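Local coordinates for biliverdin reductase (Synechocystis sp., PDB 5B3V), which probably reduces biliverdin IX alpha with NADPH, as a nucleotide-binding member of the Gfo/Idh/MocA oxidoreductase family, at residues 75-80 with 98-103; 105-110 with 128-133; 171-176 with 215-220. All coordinates share one frame; numbering follows the deposited sequence.

Interaction 1 (75-80 with 98-103); sequences IDLVLI and GKHVVL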
loop_
_atom_site.group_PDB
_atom_site.type_symbol
_atom_site.label_atom_id
_atom_site.label_comp_id
_atom_site.label_asym_id
_atom_site.label_seq_id
_atom_site.Cartn_x
_atom_site.Cartn_y
_atom_site.Cartn_z
ATOM N N ILE A 75 -14.632 16.663 12.794
ATOM C CA ILE A 75 -14.086 15.352 12.477
ATOM C C ILE A 75 -12.909 15.091 13.409
ATOM O O ILE A 75 -12.167 16.005 13.783
ATOM C CB ILE A 75 -13.662 15.207 10.997
ATOM C CG1 ILE A 75 -12.320 15.891 10.734
ATOM C CG2 ILE A 75 -14.729 15.778 10.080
ATOM C CD1 ILE A 75 -11.890 15.824 9.290
ATOM N N ASP A 76 -12.763 13.827 13.809
ATOM C CA ASP A 76 -11.657 13.411 14.659
ATOM C C ASP A 76 -10.565 12.672 13.907
ATOM O O ASP A 76 -9.448 12.568 14.422
ATOM C CB ASP A 76 -12.156 12.505 15.793
ATOM C CG ASP A 76 -13.445 12.996 16.404
ATOM O OD1 ASP A 76 -13.409 14.034 17.095
ATOM O OD2 ASP A 76 -14.489 12.343 16.199
ATOM N N LEU A 77 -10.855 12.164 12.711
ATOM C CA LEU A 77 -9.918 11.317 11.988
ATOM C C LEU A 77 -10.012 11.610 10.500
ATOM O O LEU A 77 -11.113 11.675 9.945
ATOM C CB LEU A 77 -10.203 9.833 12.263
ATOM C CG LEU A 77 -9.250 8.773 11.703
ATOM C CD1 LEU A 77 -9.078 7.634 12.694
ATOM C CD2 LEU A 77 -9.748 8.225 10.372
ATOM N N VAL A 78 -8.860 11.784 9.859
ATOM C CA VAL A 78 -8.780 11.978 8.417
ATOM C C VAL A 78 -8.348 10.665 7.786
ATOM O O VAL A 78 -7.363 10.055 8.220
ATOM C CB VAL A 78 -7.800 13.109 8.056
ATOM C CG1 VAL A 78 -7.565 13.153 6.552
ATOM C CG2 VAL A 78 -8.317 14.445 8.560
ATOM N N LEU A 79 -9.082 10.221 6.771
ATOM C CA LEU A 79 -8.718 9.035 6.008
ATOM C C LEU A 79 -8.263 9.470 4.626
ATOM O O LEU A 79 -9.053 10.019 3.852
ATOM C CB LEU A 79 -9.880 8.050 5.901
ATOM C CG LEU A 79 -9.429 6.742 5.253
ATOM C CD1 LEU A 79 -9.804 5.565 6.132
ATOM C CD2 LEU A 79 -10.004 6.589 3.852
ATOM N N ILE A 80 -7.000 9.209 4.319
ATOM C CA ILE A 80 -6.367 9.686 3.098
ATOM C C ILE A 80 -6.314 8.511 2.130
ATOM O O ILE A 80 -5.490 7.603 2.273
ATOM C CB ILE A 80 -4.981 10.267 3.382
ATOM C CG1 ILE A 80 -5.117 11.494 4.284
ATOM C CG2 ILE A 80 -4.277 10.626 2.091
ATOM C CD1 ILE A 80 -3.824 11.946 4.907
ATOM N N GLY A 98 -4.481 18.339 14.551
ATOM C CA GLY A 98 -4.871 17.498 15.665
ATOM C C GLY A 98 -5.793 16.348 15.331
ATOM O O GLY A 98 -6.590 15.937 16.181
ATOM N N LYS A 99 -5.705 15.805 14.122
ATOM C CA LYS A 99 -6.535 14.684 13.710
ATOM C C LYS A 99 -5.729 13.391 13.696
ATOM O O LYS A 99 -4.523 13.390 13.432
ATOM C CB LYS A 99 -7.131 14.912 12.319
ATOM C CG LYS A 99 -7.738 16.286 12.091
ATOM C CD LYS A 99 -8.827 16.598 13.103
ATOM C CE LYS A 99 -9.567 17.875 12.726
ATOM N NZ LYS A 99 -10.481 18.360 13.801
ATOM N N HIS A 100 -6.411 12.285 13.980
ATOM C CA HIS A 100 -5.848 10.978 13.676
ATOM C C HIS A 100 -5.809 10.796 12.162
ATOM O O HIS A 100 -6.724 11.213 11.447
ATOM C CB HIS A 100 -6.676 9.866 14.320
ATOM C CG HIS A 100 -6.860 10.017 15.799
ATOM N ND1 HIS A 100 -5.873 9.709 16.712
ATOM C CD2 HIS A 100 -7.925 10.431 16.525
ATOM C CE1 HIS A 100 -6.322 9.932 17.935
ATOM N NE2 HIS A 100 -7.564 10.369 17.849
ATOM N N VAL A 101 -4.741 10.183 11.664
ATOM C CA VAL A 101 -4.537 10.055 10.226
ATOM C C VAL A 101 -4.359 8.585 9.878
ATOM O O VAL A 101 -3.398 7.949 10.326
ATOM C CB VAL A 101 -3.332 10.877 9.735
ATOM C CG1 VAL A 101 -3.097 10.631 8.253
ATOM C CG2 VAL A 101 -3.557 12.359 9.993
ATOM N N VAL A 102 -5.283 8.052 9.081
ATOM C CA VAL A 102 -5.141 6.748 8.447
ATOM C C VAL A 102 -4.851 6.973 6.970
ATOM O O VAL A 102 -5.560 7.733 6.300
ATOM C CB VAL A 102 -6.404 5.889 8.631
ATOM C CG1 VAL A 102 -6.414 4.727 7.642
ATOM C CG2 VAL A 102 -6.496 5.375 10.056
ATOM N N LEU A 103 -3.815 6.314 6.460
ATOM C CA LEU A 103 -3.419 6.446 5.066
ATOM C C LEU A 103 -3.433 5.091 4.380
ATOM O O LEU A 103 -3.083 4.071 4.982
ATOM C CB LEU A 103 -2.021 7.062 4.921
ATOM C CG LEU A 103 -1.797 8.543 5.215
ATOM C CD1 LEU A 103 -0.723 8.711 6.272
ATOM C CD2 LEU A 103 -1.410 9.277 3.940
HETATM O O HOH W 1 -8.635 13.538 17.031
#

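Interaction 2 (105-110 with 128-133); sequences YPLALT and LHVEHI. With NAP (NADP nicotinamide-adenine-dinucleotide phosphate), chain E.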
loop_
_atom_site.group_PDB
_atom_site.type_symbol
_atom_site.label_atom_id
_atom_site.label_comp_id
_atom_site.label_asym_id
_atom_site.label_seq_id
_atom_site.Cartn_x
_atom_site.Cartn_y
_atom_site.Cartn_z
ATOM N N TYR A 105 -1.355 3.118 1.628
ATOM C CA TYR A 105 0.060 3.238 1.273
ATOM C C TYR A 105 0.215 3.839 -0.127
ATOM O O TYR A 105 -0.660 3.668 -0.973
ATOM C CB TYR A 105 0.773 1.879 1.377
ATOM C CG TYR A 105 0.381 0.817 0.363
ATOM C CD1 TYR A 105 0.797 0.896 -0.962
ATOM C CD2 TYR A 105 -0.357 -0.295 0.751
ATOM C CE1 TYR A 105 0.456 -0.077 -1.879
ATOM C CE2 TYR A 105 -0.697 -1.276 -0.159
ATOM C CZ TYR A 105 -0.291 -1.161 -1.470
ATOM O OH TYR A 105 -0.630 -2.136 -2.377
ATOM N N PRO A 106 1.329 4.550 -0.377
ATOM C CA PRO A 106 2.458 4.797 0.525
ATOM C C PRO A 106 2.193 5.892 1.549
ATOM O O PRO A 106 1.335 6.750 1.335
ATOM C CB PRO A 106 3.569 5.221 -0.434
ATOM C CG PRO A 106 2.838 5.934 -1.513
ATOM C CD PRO A 106 1.544 5.179 -1.692
ATOM N N LEU A 107 2.926 5.836 2.663
ATOM C CA LEU A 107 2.921 6.920 3.638
ATOM C C LEU A 107 3.198 8.257 2.961
ATOM O O LEU A 107 2.412 9.206 3.070
ATOM C CB LEU A 107 3.959 6.621 4.724
ATOM C CG LEU A 107 4.360 7.701 5.728
ATOM C CD1 LEU A 107 3.152 8.232 6.478
ATOM C CD2 LEU A 107 5.399 7.156 6.699
ATOM N N ALA A 108 4.311 8.335 2.239
ATOM C CA ALA A 108 4.658 9.507 1.451
ATOM C C ALA A 108 5.447 9.033 0.239
ATOM O O ALA A 108 5.726 7.840 0.085
ATOM C CB ALA A 108 5.440 10.524 2.287
ATOM N N LEU A 109 5.801 9.974 -0.634
ATOM C CA LEU A 109 6.560 9.642 -1.832
ATOM C C LEU A 109 8.066 9.691 -1.619
ATOM O O LEU A 109 8.814 9.284 -2.513
ATOM C CB LEU A 109 6.180 10.576 -2.984
ATOM C CG LEU A 109 4.822 10.297 -3.629
ATOM C CD1 LEU A 109 4.571 11.249 -4.784
ATOM C CD2 LEU A 109 4.740 8.852 -4.092
ATOM N N THR A 110 8.529 10.180 -0.468
ATOM C CA THR A 110 9.941 10.165 -0.117
ATOM C C THR A 110 10.099 9.679 1.317
ATOM O O THR A 110 9.219 9.886 2.157
ATOM C CB THR A 110 10.593 11.552 -0.261
ATOM O OG1 THR A 110 9.887 12.504 0.547
ATOM C CG2 THR A 110 10.584 12.010 -1.713
ATOM N N LEU A 128 -1.076 7.650 13.608
ATOM C CA LEU A 128 -0.597 7.682 12.228
ATOM C C LEU A 128 -0.435 6.235 11.780
ATOM O O LEU A 128 0.563 5.584 12.109
ATOM C CB LEU A 128 0.711 8.451 12.104
ATOM C CG LEU A 128 1.327 8.470 10.705
ATOM C CD1 LEU A 128 0.339 9.032 9.698
ATOM C CD2 LEU A 128 2.615 9.273 10.697
ATOM N N HIS A 129 -1.417 5.733 11.038
ATOM C CA HIS A 129 -1.433 4.353 10.579
ATOM C C HIS A 129 -1.449 4.318 9.059
ATOM O O HIS A 129 -2.224 5.042 8.424
ATOM C CB HIS A 129 -2.648 3.606 11.132
ATOM C CG HIS A 129 -2.915 2.301 10.449
ATOM N ND1 HIS A 129 -2.119 1.189 10.626
ATOM C CD2 HIS A 129 -3.884 1.935 9.576
ATOM C CE1 HIS A 129 -2.592 0.193 9.899
ATOM N NE2 HIS A 129 -3.662 0.619 9.252
ATOM N N VAL A 130 -0.588 3.486 8.482
ATOM C CA VAL A 130 -0.595 3.206 7.051
ATOM C C VAL A 130 -1.200 1.826 6.841
ATOM O O VAL A 130 -0.766 0.845 7.457
ATOM C CB VAL A 130 0.817 3.286 6.447
ATOM C CG1 VAL A 130 0.772 2.946 4.961
ATOM C CG2 VAL A 130 1.402 4.670 6.660
ATOM N N GLU A 131 -2.212 1.757 5.984
ATOM C CA GLU A 131 -2.839 0.485 5.663
ATOM C C GLU A 131 -1.907 -0.358 4.801
ATOM O O GLU A 131 -1.231 0.152 3.904
ATOM C CB GLU A 131 -4.173 0.730 4.954
ATOM C CG GLU A 131 -4.670 -0.399 4.056
ATOM C CD GLU A 131 -4.033 -0.378 2.678
ATOM O OE1 GLU A 131 -3.950 0.711 2.077
ATOM O OE2 GLU A 131 -3.599 -1.448 2.208
ATOM N N HIS A 132 -1.880 -1.671 5.077
ATOM C CA HIS A 132 -1.088 -2.628 4.296
ATOM C C HIS A 132 -1.898 -3.920 4.175
ATOM O O HIS A 132 -1.680 -4.885 4.911
ATOM C CB HIS A 132 0.278 -2.876 4.929
ATOM C CG HIS A 132 1.251 -1.760 4.715
ATOM N ND1 HIS A 132 2.100 -1.714 3.628
ATOM C CD2 HIS A 132 1.509 -0.648 5.444
ATOM C CE1 HIS A 132 2.839 -0.622 3.698
ATOM N NE2 HIS A 132 2.500 0.042 4.789
ATOM N N ILE A 133 -2.831 -3.934 3.219
ATOM C CA ILE A 133 -3.709 -5.084 3.029
ATOM C C ILE A 133 -3.006 -6.276 2.399
ATOM O O ILE A 133 -3.548 -7.386 2.436
ATOM C CB ILE A 133 -4.939 -4.709 2.176
ATOM C CG1 ILE A 133 -4.516 -4.131 0.823
ATOM C CG2 ILE A 133 -5.835 -3.736 2.929
ATOM C CD1 ILE A 133 -5.683 -3.777 -0.081
HETATM P PA NAP E . -8.770 5.517 -7.433
HETATM O O1A NAP E . -9.892 4.557 -7.391
HETATM O O2A NAP E . -8.312 6.036 -8.737
HETATM O O5B NAP E . -9.196 6.780 -6.521
HETATM C C5B NAP E . -8.525 8.041 -6.446
HETATM C C4B NAP E . -9.462 9.188 -5.977
HETATM O O4B NAP E . -8.536 9.876 -6.895
HETATM C C3B NAP E . -10.690 9.914 -6.605
HETATM O O3B NAP E . -11.146 10.953 -5.732
HETATM C C2B NAP E . -9.965 10.438 -7.801
HETATM O O2B NAP E . -10.658 11.406 -8.646
HETATM C C1B NAP E . -8.957 11.211 -6.946
HETATM N N9A NAP E . -8.028 11.894 -7.850
HETATM C C8A NAP E . -7.683 11.456 -9.057
HETATM N N7A NAP E . -6.867 12.358 -9.594
HETATM C C5A NAP E . -6.731 13.365 -8.733
HETATM C C6A NAP E . -6.023 14.493 -8.812
HETATM N N6A NAP E . -5.326 14.666 -9.931
HETATM N N1A NAP E . -6.013 15.399 -7.823
HETATM C C2A NAP E . -6.773 15.140 -6.678
HETATM N N3A NAP E . -7.508 13.946 -6.620
HETATM C C4A NAP E . -7.484 13.097 -7.664
HETATM O O3 NAP E . -7.481 4.818 -6.742
HETATM P PN NAP E . -7.363 3.880 -5.429
HETATM O O1N NAP E . -6.811 2.575 -5.845
HETATM O O2N NAP E . -8.644 3.943 -4.694
HETATM O O5D NAP E . -6.243 4.631 -4.546
HETATM C C5D NAP E . -6.333 5.491 -3.415
HETATM C C4D NAP E . -4.907 5.582 -2.792
HETATM O O4D NAP E . -5.151 4.108 -2.754
HETATM C C3D NAP E . -3.463 5.316 -3.300
HETATM O O3D NAP E . -2.539 5.506 -2.227
HETATM C C2D NAP E . -3.586 3.876 -3.630
HETATM O O2D NAP E . -2.301 3.321 -3.929
HETATM C C1D NAP E . -3.974 3.496 -2.242
HETATM N N1N NAP E . -4.200 2.039 -2.191
HETATM C C2N NAP E . -5.212 1.488 -2.975
HETATM C C3N NAP E . -5.444 0.121 -2.945
HETATM C C7N NAP E . -6.463 -0.420 -3.712
HETATM O O7N NAP E . -7.101 0.264 -4.506
HETATM N N7N NAP E . -6.654 -1.717 -3.543
HETATM C C4N NAP E . -4.695 -0.706 -2.115
HETATM C C5N NAP E . -3.682 -0.164 -1.335
HETATM C C6N NAP E . -3.436 1.204 -1.366
HETATM P P2B NAP E . -11.938 11.188 -9.569
HETATM O O1X NAP E . -11.572 11.971 -10.756
HETATM O O2X NAP E . -12.018 9.733 -9.757
HETATM O O3X NAP E . -13.037 11.762 -8.759
#

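Interaction 3 (171-176 with 215-220); sequences WTYHHQ and EYFRAC. With NAP (NADP nicotinamide-adenine-dinucleotide phosphate), chain E.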
loop_
_atom_site.group_PDB
_atom_site.type_symbol
_atom_site.label_atom_id
_atom_site.label_comp_id
_atom_site.label_asym_id
_atom_site.label_seq_id
_atom_site.Cartn_x
_atom_site.Cartn_y
_atom_site.Cartn_z
ATOM N N TRP A 171 -4.324 8.797 -12.957
ATOM C CA TRP A 171 -3.273 9.194 -12.022
ATOM C C TRP A 171 -2.219 8.106 -11.836
ATOM O O TRP A 171 -1.049 8.418 -11.583
ATOM C CB TRP A 171 -3.885 9.584 -10.676
ATOM C CG TRP A 171 -4.262 8.431 -9.788
ATOM C CD1 TRP A 171 -5.453 7.763 -9.771
ATOM C CD2 TRP A 171 -3.449 7.825 -8.770
ATOM N NE1 TRP A 171 -5.429 6.774 -8.814
ATOM C CE2 TRP A 171 -4.210 6.793 -8.186
ATOM C CE3 TRP A 171 -2.151 8.053 -8.301
ATOM C CZ2 TRP A 171 -3.714 5.988 -7.156
ATOM C CZ3 TRP A 171 -1.659 7.250 -7.275
ATOM C CH2 TRP A 171 -2.441 6.232 -6.717
ATOM N N THR A 172 -2.600 6.831 -11.965
ATOM C CA THR A 172 -1.644 5.747 -11.754
ATOM C C THR A 172 -0.611 5.634 -12.869
ATOM O O THR A 172 0.345 4.865 -12.726
ATOM C CB THR A 172 -2.368 4.405 -11.600
ATOM O OG1 THR A 172 -3.318 4.237 -12.659
ATOM C CG2 THR A 172 -3.073 4.329 -10.254
ATOM N N TYR A 173 -0.776 6.374 -13.965
ATOM C CA TYR A 173 0.208 6.429 -15.038
ATOM C C TYR A 173 0.850 7.807 -15.156
ATOM O O TYR A 173 1.426 8.132 -16.197
ATOM C CB TYR A 173 -0.431 6.016 -16.364
ATOM C CG TYR A 173 -0.666 4.526 -16.483
ATOM C CD1 TYR A 173 -1.694 3.909 -15.789
ATOM C CD2 TYR A 173 0.149 3.738 -17.284
ATOM C CE1 TYR A 173 -1.909 2.548 -15.892
ATOM C CE2 TYR A 173 -0.057 2.376 -17.397
ATOM C CZ TYR A 173 -1.089 1.786 -16.697
ATOM O OH TYR A 173 -1.304 0.432 -16.801
ATOM N N HIS A 174 0.768 8.616 -14.104
ATOM C CA HIS A 174 1.304 9.970 -14.088
ATOM C C HIS A 174 2.534 10.010 -13.188
ATOM O O HIS A 174 2.472 9.582 -12.031
ATOM C CB HIS A 174 0.248 10.963 -13.593
ATOM C CG HIS A 174 0.694 12.391 -13.628
ATOM N ND1 HIS A 174 1.509 12.940 -12.659
ATOM C CD2 HIS A 174 0.439 13.383 -14.513
ATOM C CE1 HIS A 174 1.736 14.208 -12.946
ATOM N NE2 HIS A 174 1.101 14.501 -14.067
ATOM N N HIS A 175 3.644 10.540 -13.710
ATOM C CA HIS A 175 4.910 10.480 -12.981
ATOM C C HIS A 175 4.828 11.200 -11.634
ATOM O O HIS A 175 5.268 10.670 -10.608
ATOM C CB HIS A 175 6.042 11.058 -13.839
ATOM C CG HIS A 175 6.583 10.104 -14.863
ATOM N ND1 HIS A 175 6.248 10.173 -16.200
ATOM C CD2 HIS A 175 7.453 9.071 -14.749
ATOM C CE1 HIS A 175 6.881 9.222 -16.862
ATOM N NE2 HIS A 175 7.618 8.538 -16.006
ATOM N N GLN A 176 4.253 12.406 -11.611
ATOM C CA GLN A 176 4.226 13.202 -10.385
ATOM C C GLN A 176 3.178 12.706 -9.392
ATOM O O GLN A 176 3.439 12.653 -8.185
ATOM C CB GLN A 176 3.971 14.671 -10.726
ATOM C CG GLN A 176 5.197 15.410 -11.215
ATOM C CD GLN A 176 6.077 15.870 -10.070
ATOM O OE1 GLN A 176 5.784 16.871 -9.417
ATOM N NE2 GLN A 176 7.151 15.133 -9.809
ATOM N N GLU A 215 3.950 13.481 -19.529
ATOM C CA GLU A 215 3.634 13.683 -18.161
ATOM C C GLU A 215 3.137 12.351 -17.670
ATOM O O GLU A 215 3.214 12.035 -16.529
ATOM C CB GLU A 215 2.454 14.613 -18.167
ATOM C CG GLU A 215 2.315 15.612 -17.071
ATOM C CD GLU A 215 1.465 16.776 -17.508
ATOM O OE1 GLU A 215 0.876 16.761 -18.585
ATOM O OE2 GLU A 215 1.407 17.735 -16.751
ATOM N N TYR A 216 2.540 11.677 -18.635
ATOM C CA TYR A 216 2.037 10.327 -18.476
ATOM C C TYR A 216 3.001 9.353 -19.135
ATOM O O TYR A 216 3.764 9.711 -20.036
ATOM C CB TYR A 216 0.647 10.182 -19.095
ATOM C CG TYR A 216 -0.432 10.929 -18.351
ATOM C CD1 TYR A 216 -1.131 10.331 -17.313
ATOM C CD2 TYR A 216 -0.746 12.244 -18.682
ATOM C CE1 TYR A 216 -2.109 11.016 -16.623
ATOM C CE2 TYR A 216 -1.722 12.937 -17.999
ATOM C CZ TYR A 216 -2.402 12.318 -16.969
ATOM O OH TYR A 216 -3.381 12.992 -16.275
ATOM N N PHE A 217 2.957 8.107 -18.679
ATOM C CA PHE A 217 3.691 7.025 -19.322
ATOM C C PHE A 217 2.719 5.917 -19.694
ATOM O O PHE A 217 1.768 5.642 -18.958
ATOM C CB PHE A 217 4.825 6.473 -18.430
ATOM C CG PHE A 217 4.379 6.052 -17.052
ATOM C CD1 PHE A 217 3.834 4.798 -16.828
ATOM C CD2 PHE A 217 4.539 6.908 -15.973
ATOM C CE1 PHE A 217 3.434 4.419 -15.560
ATOM C CE2 PHE A 217 4.143 6.534 -14.702
ATOM C CZ PHE A 217 3.590 5.289 -14.496
ATOM N N ARG A 218 2.959 5.284 -20.840
ATOM C CA ARG A 218 2.107 4.174 -21.236
ATOM C C ARG A 218 2.534 2.859 -20.600
ATOM O O ARG A 218 1.727 1.925 -20.540
ATOM C CB ARG A 218 2.080 4.039 -22.763
ATOM C CG ARG A 218 3.448 3.959 -23.420
ATOM C CD ARG A 218 3.368 4.296 -24.903
ATOM N NE ARG A 218 4.522 3.807 -25.651
ATOM C CZ ARG A 218 4.571 2.629 -26.264
ATOM N NH1 ARG A 218 3.526 1.810 -26.218
ATOM N NH2 ARG A 218 5.663 2.266 -26.923
ATOM N N ALA A 219 3.770 2.774 -20.110
ATOM C CA ALA A 219 4.255 1.569 -19.450
ATOM C C ALA A 219 5.489 1.898 -18.623
ATOM O O ALA A 219 6.166 2.905 -18.848
ATOM C CB ALA A 219 4.571 0.460 -20.461
ATOM N N CYS A 220 5.764 1.023 -17.655
ATOM C CA CYS A 220 6.956 1.126 -16.830
ATOM C C CYS A 220 7.371 -0.269 -16.388
ATOM O O CYS A 220 6.530 -1.132 -16.120
ATOM C CB CYS A 220 6.736 2.025 -15.604
ATOM S SG CYS A 220 5.532 1.420 -14.399
HETATM P PA NAP E . -8.770 5.517 -7.433
HETATM O O1A NAP E . -9.892 4.557 -7.391
HETATM O O2A NAP E . -8.312 6.036 -8.737
HETATM O O5B NAP E . -9.196 6.780 -6.521
HETATM C C5B NAP E . -8.525 8.041 -6.446
HETATM C C4B NAP E . -9.462 9.188 -5.977
HETATM O O4B NAP E . -8.536 9.876 -6.895
HETATM C C3B NAP E . -10.690 9.914 -6.605
HETATM O O3B NAP E . -11.146 10.953 -5.732
HETATM C C2B NAP E . -9.965 10.438 -7.801
HETATM O O2B NAP E . -10.658 11.406 -8.646
HETATM C C1B NAP E . -8.957 11.211 -6.946
HETATM N N9A NAP E . -8.028 11.894 -7.850
HETATM C C8A NAP E . -7.683 11.456 -9.057
HETATM N N7A NAP E . -6.867 12.358 -9.594
HETATM C C5A NAP E . -6.731 13.365 -8.733
HETATM C C6A NAP E . -6.023 14.493 -8.812
HETATM N N6A NAP E . -5.326 14.666 -9.931
HETATM N N1A NAP E . -6.013 15.399 -7.823
HETATM C C2A NAP E . -6.773 15.140 -6.678
HETATM N N3A NAP E . -7.508 13.946 -6.620
HETATM C C4A NAP E . -7.484 13.097 -7.664
HETATM O O3 NAP E . -7.481 4.818 -6.742
HETATM P PN NAP E . -7.363 3.880 -5.429
HETATM O O1N NAP E . -6.811 2.575 -5.845
HETATM O O2N NAP E . -8.644 3.943 -4.694
HETATM O O5D NAP E . -6.243 4.631 -4.546
HETATM C C5D NAP E . -6.333 5.491 -3.415
HETATM C C4D NAP E . -4.907 5.582 -2.792
HETATM O O4D NAP E . -5.151 4.108 -2.754
HETATM C C3D NAP E . -3.463 5.316 -3.300
HETATM O O3D NAP E . -2.539 5.506 -2.227
HETATM C C2D NAP E . -3.586 3.876 -3.630
HETATM O O2D NAP E . -2.301 3.321 -3.929
HETATM C C1D NAP E . -3.974 3.496 -2.242
HETATM N N1N NAP E . -4.200 2.039 -2.191
HETATM C C2N NAP E . -5.212 1.488 -2.975
HETATM C C3N NAP E . -5.444 0.121 -2.945
HETATM C C7N NAP E . -6.463 -0.420 -3.712
HETATM O O7N NAP E . -7.101 0.264 -4.506
HETATM N N7N NAP E . -6.654 -1.717 -3.543
HETATM C C4N NAP E . -4.695 -0.706 -2.115
HETATM C C5N NAP E . -3.682 -0.164 -1.335
HETATM C C6N NAP E . -3.436 1.204 -1.366
HETATM P P2B NAP E . -11.938 11.188 -9.569
HETATM O O1X NAP E . -11.572 11.971 -10.756
HETATM O O2X NAP E . -12.018 9.733 -9.757
HETATM O O3X NAP E . -13.037 11.762 -8.759
#

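Interaction 1 (75-80 with 98-103)
Asp76 O takes the backbone N-H of His100, with N and O 3.1 Å apart, and also accepts a proton from a water that donates a second one to Gly98 O. Two residues on, Val78 is held at both backbone atoms: its N gives to His100 O at 2.7 Å, and its O receives Val102 N at 3.0 Å. Ile80 N to Val102 O, 2.9 Å, is nearly straight (173°). These bonds join parallel strands 77-80 and 100-104, the two strands of a beta-alpha-beta crossover through helix 87-96 in the Rossmann fold. Leu77 and Leu79 send their backbone bonds the other way, to strand 14-19. Lys99 lays CB and CG against Val78 CG2, then bends at chi2 (-57°), which turns the rest of the chain so that NZ reaches Ile75 O at 2.9 Å; Asp72 O is a second carbonyl partner for that ammonium. The Asp76 carboxylate pairs with Arg15, and His100 ND1 bonds with Leu127 N, while His100 CB meets Leu77 CD1 at 3.7 Å. On the face carrying Val78 and Val101, covered by helix 87-96, Ile80 and Leu103 lie side by side, CG2 to CD2 3.7 Å, and Ile80 CD1 touches Val101 CG1.

Interaction 2 (105-110 with 128-133)
Tyr105 packs its CB on Val130 CG1 at 3.7 Å and presents its ring edge to the backbone of Glu131, whose O lies in the ring plane, 3.3 Å from Tyr105 CD2. Its chi1 of 68° sets CG between the backbone N and the carbonyl carbon, and with the ring turned this way one face receives the nicotinamide of NADP, whose C6N sits above the centre of the ring. The phenol oxygen bonds with Ser187 OG and with O1A of the bound biliverdin, while the backbone O of Tyr105 lies 2.9 Å from O3D of the nicotinamide ribose, with a weak, longer bond from O2D. Without the ring, as with an alanine here, the nicotinamide would probably lose the aromatic surface beneath it, and Ser187 and the biliverdin a hydroxyl partner. Glu131 bends at chi2 (-82°), bringing OE1 to 3.5 Å from C6N of the cofactor; OE2 accepts Ile133 N at 2.8 Å through its anti lone pair, which helps fix the carboxylate. The His132 ring runs nearly parallel to that of Tyr105, planes 19° apart, but is slid away until the two barely overlap; it is Tyr105 CB that sits over the imidazole. Farther along, the Leu107 side chain crosses that of Val130 at about a right angle, CB to CG2 3.8 Å. The contact lies beside the cofactor at the C-terminal ends of the parallel strands: Leu107 and Leu128 rest on helix 111-124, Val130 on helix 308-324, and Ile133 on helix 286-300.

Interaction 3 (171-176 with 215-220)
Two backbone bonds, Phe217 N to Tyr173 O (2.9 Å) and His175 N to Glu215 O (3.2 Å), bracket a single beta bridge between His174 and Tyr216. The bridge belongs to the C-terminal alpha/beta domain, where it ties the loop entering helix 175-178 to the start of strand 217-228, neighbour of the outermost strand 199-210 in the mixed sheet. Beside it, Tyr173, His175 and Phe217 form an aromatic cluster. Phe217 has CG between its backbone N and carbonyl carbon (chi1 54°), a turn that brings the ring in against Tyr173: the CA of Tyr173 makes a CH-pi contact over the face, 3.9 Å from the Phe217 ring centroid. The two rings themselves meet obliquely, and Phe217 O lies at the edge of the tyrosine, near CD2. Toward His175, Phe217 offers its edge in a T-shaped pair, planes 64° apart, with Phe217 CD2 3.4 Å above the imidazole plane and over its centre. Phe208 of strand 199-210 joins both rings. A second edge-to-face pair sits on the far side of the bridged backbones, His174 pointing CD2 at the face of Tyr216 with planes at 83°. Glu215 O lies over one face of that imidazole, toward its rim, and ND1 of His174, the N-cap residue, bonds with Gln177 N in the first turn of the helix. Just before the bridged residues the chain reaches NADP: Thr172 CG2 leans on one face of the Trp171 indole, whose NE1 donates to phosphate oxygen O2A of the cofactor at 3.0 Å.

In the fold
From the N terminus, interaction 1 comes first, its two strands closing the loop through helix 87-96. Interaction 2 follows almost at once, closing a second loop through helix 111-124 and reaching strand 128-131, at the edge of the parallel sheet; Leu103 lies against Leu128 and probably exchanges backbone hydrogen bonds with His129 and Glu131, making the two contacts continuous. Interaction 3 closes a longer loop of helices and strand 199-210 in the C-terminal domain. All three lie in series, neither nesting nor crossing. Interactions 2 and 3 meet directly where Leu109 CD1 packs on Gln176 O, and both touch NADP, which thereby bridges the Rossmann and C-terminal domains.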